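Local coordinates for vitamin B12-binding protein (Vibrio cholerae O395, PDB 5YSC) that binds vitamin B12 in the periplasm and probably delivers it to the membrane subunits of the BtuCDF ABC transporter, at residues P154-Y159 / V185-D190; Q171-S176 / V193-V198; P208-T213 / Q238-N243. All blocks are in the same frame, centred on the assembly; numbering follows the deposited sequence.

Interaction 1: residues P154-Y159 / V185-D190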
loop_
_atom_site.group_PDB
_atom_site.type_symbol
_atom_site.label_atom_id
_atom_site.label_comp_id
_atom_site.label_asym_id
_atom_site.label_seq_id
_atom_site.Cartn_x
_atom_site.Cartn_y
_atom_site.Cartn_z
ATOM N N PRO A 154 -5.313 -21.039 -7.060
ATOM C CA PRO A 154 -4.043 -20.616 -6.459
ATOM C C PRO A 154 -2.925 -20.534 -7.477
ATOM O O PRO A 154 -2.651 -21.483 -8.215
ATOM C CB PRO A 154 -3.760 -21.706 -5.424
ATOM C CG PRO A 154 -5.099 -22.262 -5.109
ATOM C CD PRO A 154 -5.854 -22.235 -6.385
ATOM N N ILE A 155 -2.270 -19.382 -7.495
ATOM C CA ILE A 155 -1.125 -19.164 -8.355
ATOM C C ILE A 155 0.046 -18.684 -7.518
ATOM O O ILE A 155 -0.107 -17.799 -6.694
ATOM C CB ILE A 155 -1.416 -18.101 -9.421
ATOM C CG1 ILE A 155 -2.628 -18.495 -10.262
ATOM C CG2 ILE A 155 -0.202 -17.894 -10.294
ATOM C CD1 ILE A 155 -2.307 -19.472 -11.343
ATOM N N ARG A 156 1.212 -19.278 -7.742
ATOM C CA ARG A 156 2.431 -18.899 -7.032
ATOM C C ARG A 156 3.090 -17.714 -7.731
ATOM O O ARG A 156 3.542 -17.835 -8.867
ATOM C CB ARG A 156 3.391 -20.090 -6.952
ATOM C CG ARG A 156 2.751 -21.299 -6.287
ATOM C CD ARG A 156 3.612 -22.568 -6.410
ATOM N NE ARG A 156 4.920 -22.340 -5.811
ATOM C CZ ARG A 156 6.072 -22.277 -6.465
ATOM N NH1 ARG A 156 6.128 -22.487 -7.777
ATOM N NH2 ARG A 156 7.190 -22.036 -5.779
ATOM N N TYR A 157 3.197 -16.589 -7.031
ATOM C CA TYR A 157 3.756 -15.379 -7.610
ATOM C C TYR A 157 4.994 -14.907 -6.840
ATOM O O TYR A 157 5.201 -15.200 -5.658
ATOM C CB TYR A 157 2.699 -14.244 -7.665
ATOM C CG TYR A 157 2.403 -13.653 -6.321
ATOM C CD1 TYR A 157 1.420 -14.199 -5.502
ATOM C CD2 TYR A 157 3.148 -12.569 -5.841
ATOM C CE1 TYR A 157 1.168 -13.677 -4.243
ATOM C CE2 TYR A 157 2.921 -12.057 -4.587
ATOM C CZ TYR A 157 1.907 -12.617 -3.799
ATOM O OH TYR A 157 1.650 -12.153 -2.536
ATOM N N PHE A 158 5.817 -14.163 -7.563
ATOM C CA PHE A 158 6.888 -13.352 -7.025
ATOM C C PHE A 158 6.550 -11.893 -7.293
ATOM O O PHE A 158 6.259 -11.545 -8.440
ATOM C CB PHE A 158 8.181 -13.756 -7.716
ATOM C CG PHE A 158 9.341 -12.877 -7.401
ATOM C CD1 PHE A 158 9.660 -12.568 -6.086
ATOM C CD2 PHE A 158 10.132 -12.361 -8.417
ATOM C CE1 PHE A 158 10.751 -11.771 -5.795
ATOM C CE2 PHE A 158 11.194 -11.542 -8.132
ATOM C CZ PHE A 158 11.500 -11.240 -6.811
ATOM N N TYR A 159 6.576 -11.039 -6.253
ATOM C CA TYR A 159 6.420 -9.590 -6.439
ATOM C C TYR A 159 7.669 -8.854 -6.005
ATOM O O TYR A 159 8.008 -8.831 -4.811
ATOM C CB TYR A 159 5.213 -9.036 -5.673
ATOM C CG TYR A 159 5.099 -7.517 -5.792
ATOM C CD1 TYR A 159 5.216 -6.884 -7.018
ATOM C CD2 TYR A 159 4.901 -6.736 -4.678
ATOM C CE1 TYR A 159 5.128 -5.508 -7.131
ATOM C CE2 TYR A 159 4.792 -5.357 -4.765
ATOM C CZ TYR A 159 4.922 -4.750 -5.987
ATOM O OH TYR A 159 4.829 -3.383 -6.077
ATOM N N VAL A 185 -0.401 -16.900 -4.039
ATOM C CA VAL A 185 0.456 -17.472 -2.996
ATOM C C VAL A 185 1.858 -16.923 -3.209
ATOM O O VAL A 185 2.480 -17.158 -4.250
ATOM C CB VAL A 185 0.430 -19.007 -3.022
ATOM C CG1 VAL A 185 1.421 -19.600 -1.988
ATOM C CG2 VAL A 185 -0.977 -19.495 -2.754
ATOM N N ASN A 186 2.333 -16.145 -2.228
ATOM C CA ASN A 186 3.656 -15.543 -2.261
ATOM C C ASN A 186 4.734 -16.597 -2.078
ATOM O O ASN A 186 4.725 -17.307 -1.074
ATOM C CB ASN A 186 3.743 -14.488 -1.157
ATOM C CG ASN A 186 5.093 -13.855 -1.054
ATOM O OD1 ASN A 186 5.915 -13.928 -1.965
ATOM N ND2 ASN A 186 5.325 -13.180 0.062
ATOM N N ILE A 187 5.688 -16.674 -3.014
ATOM C CA ILE A 187 6.743 -17.698 -2.934
ATOM C C ILE A 187 7.680 -17.437 -1.768
ATOM O O ILE A 187 8.393 -18.346 -1.321
ATOM C CB ILE A 187 7.581 -17.792 -4.233
ATOM C CG1 ILE A 187 8.204 -16.436 -4.611
ATOM C CG2 ILE A 187 6.745 -18.356 -5.379
ATOM C CD1 ILE A 187 9.322 -16.537 -5.691
ATOM N N PHE A 188 7.735 -16.205 -1.276
ATOM C CA PHE A 188 8.620 -15.862 -0.174
ATOM C C PHE A 188 7.852 -15.622 1.121
ATOM O O PHE A 188 8.367 -14.980 2.038
ATOM C CB PHE A 188 9.467 -14.655 -0.556
ATOM C CG PHE A 188 10.581 -14.979 -1.520
ATOM C CD1 PHE A 188 11.688 -15.702 -1.083
ATOM C CD2 PHE A 188 10.533 -14.574 -2.844
ATOM C CE1 PHE A 188 12.736 -16.017 -1.955
ATOM C CE2 PHE A 188 11.567 -14.875 -3.730
ATOM C CZ PHE A 188 12.677 -15.596 -3.289
ATOM N N ALA A 189 6.653 -16.178 1.230
ATOM C CA ALA A 189 5.810 -15.916 2.385
ATOM C C ALA A 189 6.540 -16.252 3.675
ATOM O O ALA A 189 6.500 -15.488 4.643
ATOM C CB ALA A 189 4.527 -16.729 2.289
ATOM N N ASP A 190 7.208 -17.403 3.695
ATOM C CA ASP A 190 7.909 -17.878 4.895
ATOM C C ASP A 190 9.354 -17.390 4.884
ATOM O O ASP A 190 10.296 -18.152 4.694
ATOM C CB ASP A 190 7.860 -19.399 4.974
ATOM C CG ASP A 190 6.449 -19.933 5.006
ATOM O OD1 ASP A 190 5.573 -19.217 5.557
ATOM O OD2 ASP A 190 6.224 -21.055 4.474
HETATM O O HOH W 1 7.401 -12.317 -3.716
#

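Interaction 2: residues Q171-S176 / V193-V198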
loop_
_atom_site.group_PDB
_atom_site.type_symbol
_atom_site.label_atom_id
_atom_site.label_comp_id
_atom_site.label_asym_id
_atom_site.label_seq_id
_atom_site.Cartn_x
_atom_site.Cartn_y
_atom_site.Cartn_z
ATOM N N GLN A 171 5.676 -12.756 5.102
ATOM C CA GLN A 171 4.990 -12.775 6.390
ATOM C C GLN A 171 3.604 -12.151 6.360
ATOM O O GLN A 171 3.090 -11.727 7.412
ATOM C CB GLN A 171 5.829 -12.081 7.475
ATOM C CG GLN A 171 7.198 -12.662 7.642
ATOM C CD GLN A 171 7.932 -12.051 8.809
ATOM O OE1 GLN A 171 7.433 -11.138 9.469
ATOM N NE2 GLN A 171 9.131 -12.542 9.064
ATOM N N GLY A 172 2.961 -12.105 5.188
ATOM C CA GLY A 172 1.622 -11.569 5.111
ATOM C C GLY A 172 1.559 -10.058 5.163
ATOM O O GLY A 172 0.464 -9.521 5.184
ATOM N N HIS A 173 2.697 -9.377 5.257
ATOM C CA HIS A 173 2.706 -7.930 5.344
ATOM C C HIS A 173 2.273 -7.313 4.023
ATOM O O HIS A 173 2.335 -7.943 2.949
ATOM C CB HIS A 173 4.090 -7.426 5.717
ATOM C CG HIS A 173 4.418 -7.674 7.156
ATOM N ND1 HIS A 173 4.872 -6.690 8.003
ATOM C CD2 HIS A 173 4.313 -8.796 7.901
ATOM C CE1 HIS A 173 5.063 -7.199 9.207
ATOM N NE2 HIS A 173 4.740 -8.482 9.175
ATOM N N TRP A 174 1.866 -6.054 4.115
ATOM C CA TRP A 174 1.303 -5.370 2.966
ATOM C C TRP A 174 2.297 -5.319 1.808
ATOM O O TRP A 174 3.467 -4.991 2.000
ATOM C CB TRP A 174 0.894 -3.966 3.367
ATOM C CG TRP A 174 0.108 -3.323 2.299
ATOM C CD1 TRP A 174 0.557 -2.471 1.322
ATOM C CD2 TRP A 174 -1.285 -3.515 2.066
ATOM N NE1 TRP A 174 -0.488 -2.139 0.487
ATOM C CE2 TRP A 174 -1.629 -2.752 0.939
ATOM C CE3 TRP A 174 -2.284 -4.264 2.697
ATOM C CZ2 TRP A 174 -2.928 -2.727 0.431
ATOM C CZ3 TRP A 174 -3.574 -4.214 2.194
ATOM C CH2 TRP A 174 -3.876 -3.455 1.071
ATOM N N PRO A 175 1.846 -5.561 0.561
ATOM C CA PRO A 175 0.504 -5.815 0.043
ATOM C C PRO A 175 0.123 -7.284 -0.146
ATOM O O PRO A 175 -0.691 -7.629 -1.045
ATOM C CB PRO A 175 0.562 -5.120 -1.303
ATOM C CG PRO A 175 1.934 -5.350 -1.759
ATOM C CD PRO A 175 2.778 -5.221 -0.519
ATOM N N SER A 176 0.625 -8.153 0.736
ATOM C CA SER A 176 0.339 -9.585 0.589
ATOM C C SER A 176 -1.153 -9.875 0.414
ATOM O O SER A 176 -1.548 -10.695 -0.430
ATOM C CB SER A 176 0.877 -10.358 1.805
ATOM O OG SER A 176 2.290 -10.344 1.804
ATOM N N VAL A 193 12.135 -12.081 7.705
ATOM C CA VAL A 193 11.806 -10.663 7.839
ATOM C C VAL A 193 10.652 -10.360 6.895
ATOM O O VAL A 193 10.417 -11.111 5.937
ATOM C CB VAL A 193 13.021 -9.749 7.539
ATOM C CG1 VAL A 193 14.172 -10.047 8.490
ATOM C CG2 VAL A 193 13.485 -9.880 6.076
ATOM N N PRO A 194 9.911 -9.266 7.152
ATOM C CA PRO A 194 8.743 -8.925 6.313
ATOM C C PRO A 194 9.079 -8.452 4.907
ATOM O O PRO A 194 8.264 -8.649 3.997
ATOM C CB PRO A 194 8.055 -7.813 7.118
ATOM C CG PRO A 194 9.072 -7.328 8.078
ATOM C CD PRO A 194 9.919 -8.503 8.413
ATOM N N TYR A 195 10.221 -7.826 4.680
ATOM C CA TYR A 195 10.589 -7.355 3.350
ATOM C C TYR A 195 12.005 -7.806 3.049
ATOM O O TYR A 195 12.941 -6.995 3.027
ATOM C CB TYR A 195 10.430 -5.841 3.240
ATOM C CG TYR A 195 8.983 -5.495 3.454
ATOM C CD1 TYR A 195 8.070 -5.574 2.409
ATOM C CD2 TYR A 195 8.523 -5.149 4.703
ATOM C CE1 TYR A 195 6.717 -5.328 2.621
ATOM C CE2 TYR A 195 7.181 -4.900 4.940
ATOM C CZ TYR A 195 6.275 -4.979 3.887
ATOM O OH TYR A 195 4.956 -4.684 4.140
ATOM N N PRO A 196 12.182 -9.090 2.764
ATOM C CA PRO A 196 13.529 -9.630 2.592
ATOM C C PRO A 196 14.185 -9.210 1.301
ATOM O O PRO A 196 13.547 -9.051 0.256
ATOM C CB PRO A 196 13.301 -11.139 2.600
ATOM C CG PRO A 196 11.926 -11.315 2.158
ATOM C CD PRO A 196 11.156 -10.123 2.618
ATOM N N GLN A 197 15.501 -9.082 1.369
ATOM C CA GLN A 197 16.323 -8.986 0.185
ATOM C C GLN A 197 16.599 -10.418 -0.263
ATOM O O GLN A 197 16.916 -11.271 0.554
ATOM C CB GLN A 197 17.624 -8.261 0.506
ATOM C CG GLN A 197 18.452 -7.921 -0.703
ATOM C CD GLN A 197 19.703 -7.158 -0.343
ATOM O OE1 GLN A 197 19.674 -6.256 0.487
ATOM N NE2 GLN A 197 20.810 -7.520 -0.968
ATOM N N VAL A 198 16.452 -10.680 -1.555
ATOM C CA VAL A 198 16.597 -12.027 -2.092
ATOM C C VAL A 198 17.555 -11.998 -3.277
ATOM O O VAL A 198 17.670 -10.998 -3.985
ATOM C CB VAL A 198 15.238 -12.640 -2.516
ATOM C CG1 VAL A 198 14.290 -12.776 -1.313
ATOM C CG2 VAL A 198 14.604 -11.811 -3.664
#

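Interaction 3: residues P208-T213 / Q238-N243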
loop_
_atom_site.group_PDB
_atom_site.type_symbol
_atom_site.label_atom_id
_atom_site.label_comp_id
_atom_site.label_asym_id
_atom_site.label_seq_id
_atom_site.Cartn_x
_atom_site.Cartn_y
_atom_site.Cartn_z
ATOM N N PRO A 208 8.574 -19.235 -9.656
ATOM C CA PRO A 208 7.261 -18.584 -9.615
ATOM C C PRO A 208 6.513 -18.761 -10.926
ATOM O O PRO A 208 7.096 -18.688 -12.001
ATOM C CB PRO A 208 7.600 -17.111 -9.365
ATOM C CG PRO A 208 8.991 -16.957 -9.892
ATOM C CD PRO A 208 9.679 -18.270 -9.608
ATOM N N GLN A 209 5.207 -18.952 -10.832
ATOM C CA GLN A 209 4.371 -19.013 -12.034
ATOM C C GLN A 209 4.225 -17.641 -12.689
ATOM O O GLN A 209 4.157 -17.546 -13.922
ATOM C CB GLN A 209 3.001 -19.571 -11.671
ATOM C CG GLN A 209 3.022 -21.069 -11.413
ATOM C CD GLN A 209 1.711 -21.549 -10.875
ATOM O OE1 GLN A 209 1.403 -21.379 -9.694
ATOM N NE2 GLN A 209 0.906 -22.134 -11.744
ATOM N N VAL A 210 4.213 -16.585 -11.876
ATOM C CA VAL A 210 4.050 -15.204 -12.316
ATOM C C VAL A 210 5.093 -14.359 -11.596
ATOM O O VAL A 210 5.343 -14.571 -10.404
ATOM C CB VAL A 210 2.644 -14.672 -11.987
ATOM C CG1 VAL A 210 2.565 -13.227 -12.403
ATOM C CG2 VAL A 210 1.560 -15.482 -12.671
ATOM N N ILE A 211 5.708 -13.417 -12.314
ATOM C CA ILE A 211 6.549 -12.379 -11.720
ATOM C C ILE A 211 5.876 -11.023 -11.910
ATOM O O ILE A 211 5.557 -10.636 -13.037
ATOM C CB ILE A 211 7.955 -12.381 -12.331
ATOM C CG1 ILE A 211 8.662 -13.692 -11.942
ATOM C CG2 ILE A 211 8.740 -11.194 -11.819
ATOM C CD1 ILE A 211 9.979 -13.948 -12.661
ATOM N N PHE A 212 5.688 -10.303 -10.813
ATOM C CA PHE A 212 5.210 -8.931 -10.832
ATOM C C PHE A 212 6.351 -7.972 -10.527
ATOM O O PHE A 212 7.164 -8.227 -9.626
ATOM C CB PHE A 212 4.087 -8.735 -9.821
ATOM C CG PHE A 212 2.794 -9.420 -10.208
ATOM C CD1 PHE A 212 2.163 -9.133 -11.404
ATOM C CD2 PHE A 212 2.255 -10.394 -9.394
ATOM C CE1 PHE A 212 1.008 -9.748 -11.728
ATOM C CE2 PHE A 212 1.094 -11.049 -9.721
ATOM C CZ PHE A 212 0.461 -10.720 -10.902
ATOM N N THR A 213 6.395 -6.857 -11.253
ATOM C CA THR A 213 7.487 -5.903 -11.127
ATOM C C THR A 213 6.925 -4.491 -11.360
ATOM O O THR A 213 5.717 -4.263 -11.230
ATOM C CB THR A 213 8.626 -6.305 -12.089
ATOM O OG1 THR A 213 9.809 -5.515 -11.831
ATOM C CG2 THR A 213 8.176 -6.136 -13.581
ATOM N N GLN A 238 4.524 -14.094 -18.536
ATOM C CA GLN A 238 3.810 -13.738 -17.315
ATOM C C GLN A 238 4.713 -12.959 -16.366
ATOM O O GLN A 238 4.712 -13.179 -15.150
ATOM C CB GLN A 238 3.235 -14.982 -16.648
ATOM C CG GLN A 238 2.277 -15.711 -17.571
ATOM C CD GLN A 238 1.522 -16.883 -16.931
ATOM O OE1 GLN A 238 0.498 -17.320 -17.453
ATOM N NE2 GLN A 238 2.026 -17.400 -15.812
ATOM N N VAL A 239 5.470 -12.018 -16.923
ATOM C CA VAL A 239 6.150 -10.994 -16.154
ATOM C C VAL A 239 5.409 -9.710 -16.456
ATOM O O VAL A 239 5.393 -9.251 -17.611
ATOM C CB VAL A 239 7.634 -10.879 -16.507
ATOM C CG1 VAL A 239 8.290 -9.849 -15.634
ATOM C CG2 VAL A 239 8.302 -12.252 -16.347
ATOM N N TRP A 240 4.793 -9.129 -15.420
ATOM C CA TRP A 240 3.945 -7.962 -15.600
ATOM C C TRP A 240 4.266 -6.886 -14.574
ATOM O O TRP A 240 4.592 -7.165 -13.415
ATOM C CB TRP A 240 2.471 -8.331 -15.465
ATOM C CG TRP A 240 1.954 -9.253 -16.510
ATOM C CD1 TRP A 240 1.908 -9.006 -17.845
ATOM C CD2 TRP A 240 1.328 -10.543 -16.316
ATOM N NE1 TRP A 240 1.314 -10.070 -18.505
ATOM C CE2 TRP A 240 0.948 -11.016 -17.589
ATOM C CE3 TRP A 240 1.040 -11.333 -15.190
ATOM C CZ2 TRP A 240 0.303 -12.250 -17.767
ATOM C CZ3 TRP A 240 0.401 -12.544 -15.365
ATOM C CH2 TRP A 240 0.035 -12.993 -16.649
ATOM N N ALA A 241 4.158 -5.641 -15.013
ATOM C CA ALA A 241 4.205 -4.518 -14.088
ATOM C C ALA A 241 2.890 -4.358 -13.351
ATOM O O ALA A 241 1.829 -4.552 -13.934
ATOM C CB ALA A 241 4.487 -3.227 -14.820
ATOM N N LEU A 242 2.971 -3.921 -12.089
ATOM C CA LEU A 242 1.818 -3.501 -11.312
ATOM C C LEU A 242 1.982 -2.032 -10.971
ATOM O O LEU A 242 3.108 -1.547 -10.826
ATOM C CB LEU A 242 1.682 -4.315 -10.026
ATOM C CG LEU A 242 1.410 -5.801 -10.291
ATOM C CD1 LEU A 242 1.431 -6.587 -8.974
ATOM C CD2 LEU A 242 0.099 -6.036 -11.038
ATOM N N ASN A 243 0.855 -1.326 -10.855
ATOM C CA ASN A 243 0.872 0.064 -10.415
ATOM C C ASN A 243 1.159 0.133 -8.910
ATOM O O ASN A 243 0.352 -0.285 -8.066
ATOM C CB ASN A 243 -0.447 0.729 -10.780
ATOM C CG ASN A 243 -0.503 2.179 -10.383
ATOM O OD1 ASN A 243 -0.115 2.558 -9.300
ATOM N ND2 ASN A 243 -1.032 2.993 -11.274
#

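Interaction 1: residues P154-Y159 / V185-D190
Arg-156 bridges Val-185 and Tyr-157 bridges Asn-186 in parallel, with backbone bonds of 2.8-3.1 Å from Val-185 N to Ile-155 O, Tyr-157 N to Val-185 O and Ile-187 N to Tyr-157 O. Tyr-157 CG sits between its backbone N and carbonyl carbon (chi1 73°), and the ring lies over Asn-186, whose CA makes a CH-pi contact 4.0 Å from the ring centroid; Phe-179 stacks on the same ring. Strand 184-186 is an edge of the four-stranded parallel sheet in this lobe of the binding protein, and it ends in a type I turn from Asn-186 to Ala-189. Asn-186 OD1 accepts from Phe-188 N, which approaches from above the carbonyl plane, making an Asx turn, while its ND2 donates to Leu-169 O. A water bridges that OD1 to Tyr-159 N. Within the turn, Ile-187 wedges between two side chains: CD1 packs on Phe-158 CB at 3.6 Å, and CG2 lies over one face of the Arg-156 guanidinium, whose NH2 bonds Lys-206 O. Phe-158 CD1 lies near the plane of the Phe-188 ring at its edge; the pair as a whole is oblique, planes 66° apart.

Interaction 2: residues Q171-S176 / V193-V198
Tyr-195 reaches across to segment 171-176 with its hydroxyl, and Tyr-195 OH donates to Trp-174 O at 2.6 Å. The bond lies in the carbonyl plane, on a lone pair, and the same oxygen sits near the plane of the tyrosine ring, at its edge. Both residues belong to the cyanocobalamin pocket, and the tyrosine side chain comes within about 3 Å of the ligand at the nearest atoms, so the bond joins two residues of the B12 site. The hydroxyl is also hemmed in by His-173, whose CB lies 3.3 Å from Tyr-195 OH.

Next to it, Pro-194 packs on the imidazole: Pro-194 CB stands over the centre of the His-173 ring, 3.6 Å from the centroid and 14° off the normal, a clear CH-pi contact. The two side chains run side by side, pointing the same way. Farther out, the extended Gln-171 chain carries its amide alongside the Val-193 to Pro-194 peptide, with Gln-171 OE1 3.8 Å from Pro-194 CD, and NE2 donates to Ser-191 O.

The peptide before Pro-175 is cis, which shapes the loop behind this layer. Two further features are consistent with fixing it: Trp-174 NE1 is bonded to Leu-247 O, and His-173 O accepts from both Ser-176 N, at 2.8 Å, and Ser-176 OG, at 2.7 Å. Pro-175 is the N-cap of helix 176-181 and rests on Leu-247 and Asn-248 of helix 244-248, while beyond Tyr-195 the other segment runs into the short, weakly bonded strand 197-198, antiparallel to strand 166-167.

Interaction 3: residues P208-T213 / Q238-N243
Leu-242 packs onto the Phe-212 ring with both methyls on one side of its plane: Leu-242 CD1 lies over the face, 3.4 Å from Phe-212 CG, and Leu-242 CD2 stands by Phe-212 CD1 and CE1. Val-210 CG1 lies over the opposite face of that ring, toward its rim, and also fills the angle to Trp-240, 3.7 Å from its CE3. Trp-240 CG is anti to the carbonyl carbon (chi1 -65°), and Phe-212 CE1 meets the indole edge at Trp-240 CE3, 3.8 Å away. The other side of the sheet carries smaller bumps, with Ile-211 CB 4.0 Å from Val-239 CG2, side by side.

Strands 210-213 and 239-241 pair in parallel, the axes of these short strands approaching to 4.6 Å at 27°, and the backbone bonds continue to Leu-242 N on Thr-213 O. Before the ladder begins, the side-chain NE2 of Gln-238 adds a bent bond to Gln-209 O; its OE1 bonds Gln-271 NE2.

Strand 239-241 is an edge of this sheet, and 210-213 is flanked on its other side by strand 155-159. Helix 254-267 covers Phe-212 and Leu-242, with Tyr-264 stacked on Trp-240, while helix 215-220 packs against Thr-213 and Ala-241.

How the interactions relate
Interactions 1 and 3 build two outer pairings of one parallel sheet, ordered 184-186, 155-159, 210-213, 239-241, and their centres lie 11 Å apart. They join where strands 155-159 and 210-213 are neighbours, through Phe-212 N to Phe-158 O and Gln-209 N to Arg-156 O. Interaction 2 sits at the ligand side, 11 Å from interaction 1 and 16 Å from interaction 3, which it does not touch. Its segments alternate with those of interaction 1 along the chain; interaction 3 follows both. Interaction 2 holds Trp-174 and Tyr-195 of the cobalamin pocket, and a probable bond between Ala-189 O and Gln-171 N joins it to the turn after the sheet's edge strand 184-186.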